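Local coordinates for putative cell adhesion protein (Bacteroides fragilis, PDB 4H40) that probably serves as a subunit of a fimbria-like pilus of the human gut microbiome and so takes part in cell adhesion, at residues B[181-186]-B[294-299]; B[208-213]-B[258-263]; B[264-269]-B[285-290]. One frame throughout, in Å; residues are numbered along the deposited sequence.

Contact 1: B[181-186]-B[294-299]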
loop_
_atom_site.group_PDB
_atom_site.type_symbol
_atom_site.label_atom_id
_atom_site.label_comp_id
_atom_site.label_asym_id
_atom_site.label_seq_id
_atom_site.Cartn_x
_atom_site.Cartn_y
_atom_site.Cartn_z
ATOM N N THR B 181 -12.283 19.502 1.175
ATOM C CA THR B 181 -11.491 18.687 0.264
ATOM C C THR B 181 -10.634 17.667 1.010
ATOM O O THR B 181 -10.444 17.754 2.226
ATOM C CB THR B 181 -10.569 19.561 -0.638
ATOM O OG1 THR B 181 -9.473 20.012 0.112
ATOM C CG2 THR B 181 -11.244 20.734 -1.218
ATOM N N ALA B 182 -10.068 16.729 0.251
ATOM C CA ALA B 182 -9.115 15.786 0.777
ATOM C C ALA B 182 -7.750 16.450 0.700
ATOM O O ALA B 182 -7.594 17.484 0.035
ATOM C CB ALA B 182 -9.149 14.506 -0.053
ATOM N N ARG B 183 -6.764 15.874 1.368
ATOM C CA ARG B 183 -5.400 16.360 1.362
ATOM C C ARG B 183 -4.460 15.203 1.126
ATOM O O ARG B 183 -4.640 14.135 1.704
ATOM C CB ARG B 183 -5.085 17.050 2.690
ATOM C CG ARG B 183 -3.661 17.574 2.767
ATOM C CD ARG B 183 -3.397 18.281 4.062
ATOM N NE ARG B 183 -1.999 18.163 4.435
ATOM C CZ ARG B 183 -1.200 19.197 4.658
ATOM N NH1 ARG B 183 -1.667 20.440 4.558
ATOM N NH2 ARG B 183 0.068 19.000 4.999
HETATM N N MSE B 184 -3.460 15.407 0.278
HETATM C CA MSE B 184 -2.413 14.422 0.024
HETATM C C MSE B 184 -1.098 15.050 0.440
HETATM O O MSE B 184 -0.879 16.241 0.199
HETATM C CB MSE B 184 -2.386 13.940 -1.425
HETATM C CG MSE B 184 -3.608 13.121 -1.779
HETATM SE SE MSE B 184 -3.559 12.245 -3.519
HETATM C CE MSE B 184 -2.748 10.590 -2.970
ATOM N N GLN B 185 -0.264 14.287 1.156
ATOM C CA GLN B 185 1.028 14.757 1.573
ATOM C C GLN B 185 2.082 13.710 1.280
ATOM O O GLN B 185 1.858 12.537 1.522
ATOM C CB GLN B 185 1.010 15.113 3.043
ATOM C CG GLN B 185 2.281 15.775 3.458
ATOM C CD GLN B 185 2.296 16.008 4.912
ATOM O OE1 GLN B 185 1.889 17.062 5.381
ATOM N NE2 GLN B 185 2.788 15.039 5.647
ATOM N N PHE B 186 3.228 14.145 0.754
ATOM C CA PHE B 186 4.383 13.328 0.429
ATOM C C PHE B 186 5.607 13.909 1.150
ATOM O O PHE B 186 5.924 15.094 1.004
ATOM C CB PHE B 186 4.598 13.258 -1.100
ATOM C CG PHE B 186 3.329 12.894 -1.860
ATOM C CD1 PHE B 186 2.967 11.564 -2.050
ATOM C CD2 PHE B 186 2.481 13.874 -2.334
ATOM C CE1 PHE B 186 1.774 11.233 -2.678
ATOM C CE2 PHE B 186 1.279 13.537 -2.962
ATOM C CZ PHE B 186 0.927 12.225 -3.114
ATOM N N GLY B 294 -11.930 16.373 4.501
ATOM C CA GLY B 294 -11.410 16.481 5.858
ATOM C C GLY B 294 -10.358 15.462 6.237
ATOM O O GLY B 294 -9.928 15.451 7.386
ATOM N N HIS B 295 -9.907 14.616 5.272
ATOM C CA HIS B 295 -8.896 13.586 5.542
ATOM C C HIS B 295 -7.591 13.809 4.809
ATOM O O HIS B 295 -7.571 14.413 3.735
ATOM C CB HIS B 295 -9.419 12.201 5.203
ATOM C CG HIS B 295 -10.538 11.779 6.098
ATOM N ND1 HIS B 295 -11.795 11.550 5.600
ATOM C CD2 HIS B 295 -10.556 11.590 7.441
ATOM C CE1 HIS B 295 -12.533 11.206 6.641
ATOM N NE2 HIS B 295 -11.837 11.235 7.770
ATOM N N SER B 296 -6.489 13.322 5.419
ATOM C CA SER B 296 -5.122 13.393 4.903
ATOM C C SER B 296 -4.669 12.031 4.465
ATOM O O SER B 296 -4.845 11.057 5.190
ATOM C CB SER B 296 -4.161 13.927 5.954
ATOM O OG SER B 296 -4.339 15.306 6.215
ATOM N N TYR B 297 -4.076 11.967 3.284
ATOM C CA TYR B 297 -3.561 10.741 2.709
ATOM C C TYR B 297 -2.072 10.993 2.597
ATOM O O TYR B 297 -1.614 11.672 1.677
ATOM C CB TYR B 297 -4.306 10.412 1.378
ATOM C CG TYR B 297 -5.797 10.279 1.619
ATOM C CD1 TYR B 297 -6.628 11.400 1.611
ATOM C CD2 TYR B 297 -6.352 9.063 2.002
ATOM C CE1 TYR B 297 -7.973 11.310 1.946
ATOM C CE2 TYR B 297 -7.705 8.957 2.314
ATOM C CZ TYR B 297 -8.502 10.092 2.330
ATOM O OH TYR B 297 -9.840 9.983 2.632
ATOM N N ASN B 298 -1.367 10.650 3.687
ATOM C CA ASN B 298 0.067 10.839 3.908
ATOM C C ASN B 298 0.898 9.673 3.433
ATOM O O ASN B 298 0.579 8.546 3.717
ATOM C CB ASN B 298 0.317 11.029 5.389
ATOM C CG ASN B 298 -0.557 12.088 5.968
ATOM O OD1 ASN B 298 -0.792 13.122 5.336
ATOM N ND2 ASN B 298 -1.086 11.840 7.163
ATOM N N TYR B 299 1.957 9.961 2.713
ATOM C CA TYR B 299 2.913 9.006 2.179
ATOM C C TYR B 299 4.305 9.416 2.635
ATOM O O TYR B 299 4.537 10.607 2.847
ATOM C CB TYR B 299 2.828 8.962 0.653
ATOM C CG TYR B 299 1.547 8.333 0.150
ATOM C CD1 TYR B 299 0.369 9.076 0.046
ATOM C CD2 TYR B 299 1.518 7.000 -0.262
ATOM C CE1 TYR B 299 -0.815 8.493 -0.407
ATOM C CE2 TYR B 299 0.352 6.420 -0.746
ATOM C CZ TYR B 299 -0.821 7.156 -0.776
ATOM O OH TYR B 299 -1.974 6.544 -1.186
HETATM O O HOH W 1 -1.080 15.665 5.712
HETATM O O HOH W 2 3.977 12.624 4.989
#

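Contact 2: B[208-213]-B[258-263]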
loop_
_atom_site.group_PDB
_atom_site.type_symbol
_atom_site.label_atom_id
_atom_site.label_comp_id
_atom_site.label_asym_id
_atom_site.label_seq_id
_atom_site.Cartn_x
_atom_site.Cartn_y
_atom_site.Cartn_z
ATOM N N GLY B 208 -5.277 11.206 -12.509
ATOM C CA GLY B 208 -6.409 10.293 -12.395
ATOM C C GLY B 208 -7.331 10.624 -11.245
ATOM O O GLY B 208 -7.887 9.728 -10.603
ATOM N N ILE B 209 -7.495 11.917 -10.973
ATOM C CA ILE B 209 -8.335 12.373 -9.871
ATOM C C ILE B 209 -9.639 13.005 -10.444
ATOM O O ILE B 209 -9.812 13.051 -11.665
ATOM C CB ILE B 209 -7.533 13.306 -8.924
ATOM C CG1 ILE B 209 -6.579 14.249 -9.713
ATOM C CG2 ILE B 209 -6.779 12.469 -7.933
ATOM C CD1 ILE B 209 -6.221 15.538 -9.036
ATOM N N GLN B 210 -10.586 13.384 -9.569
ATOM C CA GLN B 210 -11.869 13.967 -9.948
ATOM C C GLN B 210 -11.695 15.178 -10.818
ATOM O O GLN B 210 -10.873 16.046 -10.501
ATOM C CB GLN B 210 -12.656 14.370 -8.693
ATOM C CG GLN B 210 -14.056 14.921 -8.946
ATOM C CD GLN B 210 -15.056 13.810 -9.044
ATOM O OE1 GLN B 210 -15.394 13.164 -8.047
ATOM N NE2 GLN B 210 -15.529 13.548 -10.254
ATOM N N GLN B 211 -12.465 15.240 -11.920
ATOM C CA GLN B 211 -12.515 16.436 -12.750
ATOM C C GLN B 211 -13.515 17.373 -12.048
ATOM O O GLN B 211 -14.595 16.898 -11.684
ATOM C CB GLN B 211 -12.901 16.119 -14.203
ATOM C CG GLN B 211 -12.638 17.280 -15.174
ATOM C CD GLN B 211 -11.174 17.466 -15.522
ATOM O OE1 GLN B 211 -10.487 18.356 -14.991
ATOM N NE2 GLN B 211 -10.658 16.628 -16.416
ATOM N N PRO B 212 -13.150 18.642 -11.734
ATOM C CA PRO B 212 -14.084 19.537 -10.993
ATOM C C PRO B 212 -15.504 19.673 -11.586
ATOM O O PRO B 212 -15.690 19.799 -12.818
ATOM C CB PRO B 212 -13.367 20.882 -11.001
ATOM C CG PRO B 212 -11.914 20.528 -11.167
ATOM C CD PRO B 212 -11.868 19.316 -12.030
ATOM N N LEU B 213 -16.518 19.627 -10.674
ATOM C CA LEU B 213 -17.964 19.682 -10.982
ATOM C C LEU B 213 -18.352 20.864 -11.889
ATOM O O LEU B 213 -17.870 21.980 -11.695
ATOM C CB LEU B 213 -18.787 19.741 -9.684
ATOM N N LEU B 258 -9.973 16.990 -4.611
ATOM C CA LEU B 258 -11.407 16.894 -4.410
ATOM C C LEU B 258 -11.789 15.476 -4.014
ATOM O O LEU B 258 -11.151 14.555 -4.534
ATOM C CB LEU B 258 -12.151 17.274 -5.703
ATOM C CG LEU B 258 -12.021 18.690 -6.222
ATOM C CD1 LEU B 258 -12.689 18.786 -7.587
ATOM C CD2 LEU B 258 -12.652 19.686 -5.271
ATOM N N PRO B 259 -12.847 15.259 -3.166
ATOM C CA PRO B 259 -13.257 13.881 -2.857
ATOM C C PRO B 259 -13.483 13.096 -4.146
ATOM O O PRO B 259 -14.163 13.582 -5.063
ATOM C CB PRO B 259 -14.539 14.070 -2.049
ATOM C CG PRO B 259 -14.359 15.406 -1.402
ATOM C CD PRO B 259 -13.707 16.235 -2.463
ATOM N N THR B 260 -12.784 11.950 -4.265
ATOM C CA THR B 260 -12.847 11.106 -5.450
ATOM C C THR B 260 -12.768 9.635 -5.106
ATOM O O THR B 260 -12.004 9.224 -4.238
ATOM C CB THR B 260 -11.783 11.499 -6.504
ATOM O OG1 THR B 260 -12.080 10.821 -7.730
ATOM C CG2 THR B 260 -10.365 11.206 -6.083
ATOM N N ASP B 261 -13.587 8.854 -5.827
ATOM C CA ASP B 261 -13.682 7.396 -5.777
ATOM C C ASP B 261 -12.833 6.796 -6.906
ATOM O O ASP B 261 -13.211 6.867 -8.082
ATOM C CB ASP B 261 -15.164 6.936 -5.896
ATOM C CG ASP B 261 -15.369 5.430 -5.984
ATOM O OD1 ASP B 261 -14.491 4.673 -5.486
ATOM O OD2 ASP B 261 -16.409 5.002 -6.541
ATOM N N ALA B 262 -11.703 6.195 -6.537
ATOM C CA ALA B 262 -10.777 5.555 -7.470
ATOM C C ALA B 262 -10.416 4.151 -6.973
ATOM O O ALA B 262 -9.306 3.658 -7.191
ATOM C CB ALA B 262 -9.530 6.412 -7.634
ATOM N N ARG B 263 -11.377 3.511 -6.296
ATOM C CA ARG B 263 -11.296 2.150 -5.733
ATOM C C ARG B 263 -11.099 1.096 -6.822
ATOM O O ARG B 263 -10.432 0.076 -6.602
ATOM C CB ARG B 263 -12.568 1.843 -4.945
ATOM C CG ARG B 263 -12.639 2.555 -3.589
ATOM C CD ARG B 263 -13.965 2.272 -2.912
ATOM N NE ARG B 263 -15.078 2.876 -3.639
ATOM C CZ ARG B 263 -16.358 2.589 -3.434
ATOM N NH1 ARG B 263 -16.708 1.696 -2.516
ATOM N NH2 ARG B 263 -17.300 3.194 -4.147
HETATM O O HOH W 3 -9.885 14.335 -6.873
#

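Contact 3: B[264-269]-B[285-290]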
loop_
_atom_site.group_PDB
_atom_site.type_symbol
_atom_site.label_atom_id
_atom_site.label_comp_id
_atom_site.label_asym_id
_atom_site.label_seq_id
_atom_site.Cartn_x
_atom_site.Cartn_y
_atom_site.Cartn_z
ATOM N N SER B 264 -11.689 1.372 -8.010
ATOM C CA SER B 264 -11.629 0.521 -9.204
ATOM C C SER B 264 -10.613 1.052 -10.223
ATOM O O SER B 264 -10.367 0.388 -11.224
ATOM C CB SER B 264 -12.999 0.411 -9.872
ATOM O OG SER B 264 -14.094 0.703 -9.019
ATOM N N HIS B 265 -10.027 2.244 -9.979
ATOM C CA HIS B 265 -9.096 2.876 -10.907
ATOM C C HIS B 265 -7.769 3.166 -10.214
ATOM O O HIS B 265 -7.612 2.872 -9.039
ATOM C CB HIS B 265 -9.747 4.155 -11.499
ATOM C CG HIS B 265 -10.945 3.840 -12.337
ATOM N ND1 HIS B 265 -12.211 3.767 -11.788
ATOM C CD2 HIS B 265 -11.018 3.485 -13.646
ATOM C CE1 HIS B 265 -13.010 3.388 -12.783
ATOM N NE2 HIS B 265 -12.335 3.216 -13.921
ATOM N N SER B 266 -6.782 3.639 -10.968
ATOM C CA SER B 266 -5.480 4.007 -10.427
ATOM C C SER B 266 -5.283 5.519 -10.401
ATOM O O SER B 266 -5.744 6.233 -11.292
ATOM C CB SER B 266 -4.349 3.378 -11.231
ATOM O OG SER B 266 -4.481 1.976 -11.227
ATOM N N ILE B 267 -4.581 5.993 -9.364
ATOM C CA ILE B 267 -4.115 7.364 -9.199
ATOM C C ILE B 267 -2.588 7.272 -9.331
ATOM O O ILE B 267 -1.971 6.607 -8.499
ATOM C CB ILE B 267 -4.589 8.021 -7.855
ATOM C CG1 ILE B 267 -6.104 8.323 -7.892
ATOM C CG2 ILE B 267 -3.789 9.312 -7.560
ATOM C CD1 ILE B 267 -6.740 8.533 -6.541
ATOM N N SER B 268 -1.997 7.851 -10.396
ATOM C CA SER B 268 -0.546 7.873 -10.544
ATOM C C SER B 268 0.005 9.152 -9.901
ATOM O O SER B 268 -0.630 10.213 -9.936
ATOM C CB SER B 268 -0.107 7.749 -11.995
ATOM O OG SER B 268 0.094 8.994 -12.638
ATOM N N VAL B 269 1.168 9.012 -9.268
ATOM C CA VAL B 269 1.909 10.061 -8.589
ATOM C C VAL B 269 3.326 10.072 -9.197
ATOM O O VAL B 269 4.089 9.129 -8.989
ATOM C CB VAL B 269 1.913 9.873 -7.047
ATOM C CG1 VAL B 269 2.792 10.914 -6.372
ATOM C CG2 VAL B 269 0.507 9.952 -6.480
ATOM N N LEU B 285 1.934 4.048 -8.650
ATOM C CA LEU B 285 0.591 3.788 -9.147
ATOM C C LEU B 285 -0.214 3.298 -7.974
ATOM O O LEU B 285 0.182 2.328 -7.345
ATOM C CB LEU B 285 0.574 2.818 -10.316
ATOM C CG LEU B 285 0.768 3.474 -11.692
ATOM C CD1 LEU B 285 1.325 2.473 -12.685
ATOM C CD2 LEU B 285 -0.531 4.052 -12.234
ATOM N N LEU B 286 -1.260 4.043 -7.599
ATOM C CA LEU B 286 -2.096 3.782 -6.431
ATOM C C LEU B 286 -3.510 3.402 -6.830
ATOM O O LEU B 286 -4.283 4.191 -7.384
ATOM C CB LEU B 286 -2.102 4.988 -5.481
ATOM C CG LEU B 286 -0.727 5.629 -5.182
ATOM C CD1 LEU B 286 -0.875 6.980 -4.439
ATOM C CD2 LEU B 286 0.201 4.655 -4.482
ATOM N N THR B 287 -3.827 2.149 -6.570
ATOM C CA THR B 287 -5.126 1.583 -6.883
ATOM C C THR B 287 -5.902 1.440 -5.549
ATOM O O THR B 287 -5.279 1.428 -4.481
ATOM C CB THR B 287 -4.889 0.279 -7.659
ATOM O OG1 THR B 287 -6.113 -0.234 -8.210
ATOM C CG2 THR B 287 -4.167 -0.759 -6.827
ATOM N N GLY B 288 -7.235 1.402 -5.636
ATOM C CA GLY B 288 -8.142 1.246 -4.501
ATOM C C GLY B 288 -8.144 2.381 -3.502
ATOM O O GLY B 288 -7.848 2.160 -2.322
ATOM N N LEU B 289 -8.470 3.604 -3.964
ATOM C CA LEU B 289 -8.454 4.791 -3.114
ATOM C C LEU B 289 -9.835 5.493 -3.010
ATOM O O LEU B 289 -10.489 5.683 -4.035
ATOM C CB LEU B 289 -7.396 5.780 -3.642
ATOM C CG LEU B 289 -5.979 5.702 -3.033
ATOM C CD1 LEU B 289 -5.028 6.645 -3.743
ATOM C CD2 LEU B 289 -5.983 6.064 -1.544
ATOM N N TYR B 290 -10.257 5.863 -1.751
ATOM C CA TYR B 290 -11.490 6.583 -1.389
ATOM C C TYR B 290 -11.100 7.833 -0.598
ATOM O O TYR B 290 -10.935 7.805 0.638
ATOM C CB TYR B 290 -12.486 5.701 -0.604
ATOM C CG TYR B 290 -13.938 6.099 -0.798
ATOM C CD1 TYR B 290 -14.576 5.909 -2.022
ATOM C CD2 TYR B 290 -14.677 6.657 0.244
ATOM C CE1 TYR B 290 -15.905 6.286 -2.214
ATOM C CE2 TYR B 290 -16.016 7.020 0.071
ATOM C CZ TYR B 290 -16.627 6.840 -1.163
ATOM O OH TYR B 290 -17.949 7.205 -1.359
#

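Contact 1: B[181-186]-B[294-299]
Ala182 to Phe186 and Ser296 to Tyr299 run side by side as neighbouring parallel strands of a β-sheet in this fimbrillin-like protein, joined by alternating N-H to C=O bonds. Arg183 N donates to His295 O and Arg183 O accepts from Tyr297 N; Gln185 repeats the pattern with Tyr297 O and Tyr299 N. Before the strands begin, Gly294, whose positive phi suits glycine, gives its N-H to Thr181 O.

The tight side carries Ala182, selenomethionine Met184, Phe186, Tyr297 and Tyr299. The rings of Phe186 and Tyr299 point the same way with planes 21° apart, but are slid so far that they barely overlap; Phe186 CE1 reaches Tyr299 CD1 at 3.7 Å. Met184 bends at chi3 (90°), which carries CE to 3.8 Å from Tyr299 CE1. The small Ala182 leaves room for Tyr297, whose CE1 lies 3.9 Å from Ala182 CB. Leu291 also packs on both, while Tyr297 OH bonds to Thr292 N.

The other face is polar, and partly exposed at Arg183, Gln185 and Asn298; Ser296 is its buried part, bonded to Ser26 OG. Arg183, extended from CG to NE, sends NH2 to Gln185 OE1 (2.7 Å), with the oxygen in the guanidinium plane. One water accepts from Arg183 NE and donates to Asn298 OD1; a second links Gln185 NE2 to Tyr299 O. Long extended chains suit this face, carrying their polar ends out from the sheet to each other and to water. Aromatic packing thus holds one face, and a partly water-mediated polar network the other.

Contact 2: B[208-213]-B[258-263]
Gln210 and Thr260 bring their CA atoms to 5.4 Å where the irregular segment 208-213 passes the start of the short strand 260-262, with a water in place of a clear direct hydrogen bond between the backbones. This is loop-on-strand packing within the fimbrillin-like β-fold: the loop after strand 197-207 lies against a strand of a small mixed sheet, whose other members are 230-231 and 289-291.

The side chains of Gln210 and Thr260 run alongside one another with their ends pointing opposite ways, their CB atoms 3.7 Å apart. Thr260 turns OG1 anti to its backbone N (chi1 -168°), and that hydroxyl is hydrogen-bonded to Lys230 O; its methyl CG2 meets Ile209 CG2 at 4.2 Å. A threonine therefore serves two neighbours here, with a polar branch for the adjoining strand and an apolar branch for the loop. Leu258 fills the next place: its CB lies 4.2 Å from Gln210 CB, and its CD1 reaches Pro212 CA at 3.8 Å, the leucine and the proline ring crossing at about a right angle. Pro212 suits an extended loop, since its ring restricts phi and offers a compact apolar surface. Asn136 ties the two segments together from outside, its ND2 bonding to Gln210 O and its OD1 to Leu258 N. The bridging water accepts from Gln210 N at 2.9 Å and donates to Leu258 O at 2.7 Å.

Contact 3: B[264-269]-B[285-290]
Ile267 and Leu286 form the antiparallel hydrogen-bonded pair at the heart of this contact: Ile267 N donates to Leu286 O at 2.7 Å, and Leu286 N to Ile267 O at 2.8 Å. Their strands, 266-275 and 278-287, make a β-hairpin, with the short segments at 156°.

On the face of Ile267 and Leu286 the contacts are apolar. Chi1 of Leu286 (-46°) sets CG beside the backbone N, 3.7 Å from Ile267 O. Leu286 CD1 meets Val269 CG2 at 3.9 Å. Branched aliphatic residues suit the buried places of Ile267, Leu286 and Val269. Leu289 comes in from past the turn, its CD1 3.8 Å from Ile267 CD1, the side chains at about a right angle; Tyr299 packs on Leu286 and Leu289. The reverse face carries shorter, more polar side chains, Ser266, Ser268 and Thr287, beside Leu285, whose CD2 rests on Ser268 CB (3.7 Å) and Ser266 CB; short serines leave room for the leucine.

Further out, the chain turns a corner at Gly288 (phi 65°, which favours glycine), beyond which Leu289 joins another sheet and bonds to Ala262. Strand 197-207 flanks Ile267 and Val269 through Ile206 and Ile204. Ser264 of the second subunit packs on Leu285, and Ser266 of that subunit on Thr287. The hairpin therefore turns aliphatic groups inward, while the face with Leu285 and Thr287 meets the second subunit in this assembly.

How the contacts relate
All three contacts lie in the half of the chain that includes the C-terminal strands. Contact 1 closes the longest loop, and contacts 2 and 3 are nested within it in series. The centres of contacts 1 and 2 are about 13 Å apart. Those of contacts 1 and 3 are about 14 Å apart, and those of contacts 2 and 3 about 10 Å. Contacts 2 and 3 share the sheet pairing strands 260-262 and 289-291, and Ala262 CB packs on Ile267 CD1. Contact 1 meets contact 3 where Phe186 packs on Val269 and Tyr297 OH probably bonds to Tyr290 O; it touches contact 2 at Thr181 and Pro259. Strands remote in sequence thus come together in one fimbrillin-like region.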